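PDB 3QLL: citrate lyase from Yersinia pestis, which probably acts as a magnesium-dependent lyase related to the citrate lyase beta subunit CitE. Local coordinates for residues Ser77-Gln80 with Ala81-Glu84. Numbering follows the deposited sequence.
Sequences SVSQ and ADKE
S79 and D82 close a type I beta turn, in which D82 N donates to S79 O at 3.1 Å, and Q80 and A81 occupy its two central positions, just ahead of helix 83-91. The hydroxyl of S79 adds two weak bonds to the turn. With chi1 at 79°, S79 OG is held between its own backbone N and carbonyl carbon and faces D82, where it accepts from D82 N (3.2 Å) and gives to D82 OD2 (3.3 Å). The N-H of D82 points mainly to S79 O, with OG a weak second acceptor. The buried side chain of V78 sets CG1 against D82 CB at 3.6 Å, the two side chains crossing at about a right angle. K83 doubles back along the loop: a bend at chi2 (-69°) followed by an extended end carries its aliphatic part past S79 O, and CE passes 3.6 Å from Q80 OE1. N109 OD1 is the main partner of the buried K83 NZ. The carbonyls of L74, E75 and V78 satisfy it too, V78 O lying 3.2 Å from K83 NZ, which sits above the carbonyl plane; with four acceptors for three N-H groups, at least one is shared. K83 thereby ties helix 83-91 to the loop leaving strand 69-73 and to N109, just beyond strand 104-107, at the C-terminal ends of these neighbouring barrel strands, where the V78 side chain lies about 8 Å from that of R107, predicted to bind substrate.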
loop_
_atom_site.group_PDB
_atom_site.type_symbol
_atom_site.label_atom_id
_atom_site.label_comp_id
_atom_site.label_asym_id
_atom_site.label_seq_id
_atom_site.Cartn_x
_atom_site.Cartn_y
_atom_site.Cartn_z
ATOM N N SER A 77 -4.820 -6.438 -29.133
ATOM C CA SER A 77 -4.962 -7.649 -29.930
ATOM C C SER A 77 -4.994 -7.326 -31.434
ATOM O O SER A 77 -4.659 -8.164 -32.268
ATOM C CB SER A 77 -6.228 -8.392 -29.501
ATOM O OG SER A 77 -7.383 -7.597 -29.701
ATOM N N VAL A 78 -5.382 -6.101 -31.766
ATOM C CA VAL A 78 -5.437 -5.636 -33.148
ATOM C C VAL A 78 -4.124 -4.955 -33.539
ATOM O O VAL A 78 -3.657 -4.050 -32.848
ATOM C CB VAL A 78 -6.600 -4.649 -33.363
ATOM C CG1 VAL A 78 -6.680 -4.263 -34.826
ATOM C CG2 VAL A 78 -7.901 -5.271 -32.931
ATOM N N SER A 79 -3.528 -5.386 -34.645
ATOM C CA SER A 79 -2.323 -4.745 -35.170
ATOM C C SER A 79 -2.624 -3.310 -35.575
ATOM O O SER A 79 -3.777 -2.963 -35.810
ATOM C CB SER A 79 -1.799 -5.510 -36.381
ATOM O OG SER A 79 -2.569 -5.163 -37.513
ATOM N N GLN A 80 -1.586 -2.503 -35.744
ATOM C CA GLN A 80 -1.781 -1.116 -36.132
ATOM C C GLN A 80 -2.336 -1.008 -37.554
ATOM O O GLN A 80 -3.120 -0.100 -37.880
ATOM C CB GLN A 80 -0.478 -0.324 -36.015
ATOM C CG GLN A 80 -0.675 1.185 -36.100
ATOM C CD GLN A 80 -1.089 1.794 -34.755
ATOM O OE1 GLN A 80 -1.383 1.085 -33.786
ATOM N NE2 GLN A 80 -1.152 3.117 -34.713
ATOM N N ALA A 81 -1.955 -1.943 -38.416
ATOM C CA ALA A 81 -2.443 -1.903 -39.798
ATOM C C ALA A 81 -3.935 -2.237 -39.872
ATOM O O ALA A 81 -4.621 -1.880 -40.822
ATOM C CB ALA A 81 -1.630 -2.851 -40.670
ATOM N N ASP A 82 -4.424 -2.918 -38.849
ATOM C CA ASP A 82 -5.760 -3.483 -38.875
ATOM C C ASP A 82 -6.811 -2.586 -38.149
ATOM O O ASP A 82 -7.989 -2.946 -38.060
ATOM C CB ASP A 82 -5.718 -4.893 -38.269
ATOM C CG ASP A 82 -5.689 -5.990 -39.353
ATOM O OD1 ASP A 82 -6.675 -6.069 -40.133
ATOM O OD2 ASP A 82 -4.686 -6.749 -39.455
ATOM N N LYS A 83 -6.370 -1.437 -37.647
ATOM C CA LYS A 83 -7.195 -0.572 -36.793
ATOM C C LYS A 83 -8.426 -0.057 -37.559
ATOM O O LYS A 83 -9.523 -0.022 -37.023
ATOM C CB LYS A 83 -6.389 0.613 -36.203
ATOM C CG LYS A 83 -5.222 0.274 -35.296
ATOM C CD LYS A 83 -5.654 -0.323 -33.983
ATOM C CE LYS A 83 -4.439 -0.660 -33.152
ATOM N NZ LYS A 83 -4.785 -1.254 -31.841
ATOM N N GLU A 84 -8.227 0.347 -38.811
ATOM C CA GLU A 84 -9.358 0.815 -39.603
ATOM C C GLU A 84 -10.305 -0.339 -39.921
ATOM O O GLU A 84 -11.526 -0.225 -39.775
ATOM C CB GLU A 84 -8.899 1.494 -40.889
ATOM C CG GLU A 84 -10.037 2.141 -41.655
ATOM C CD GLU A 84 -10.555 3.422 -41.018
ATOM O OE1 GLU A 84 -9.736 4.313 -40.692
ATOM O OE2 GLU A 84 -11.782 3.542 -40.819
#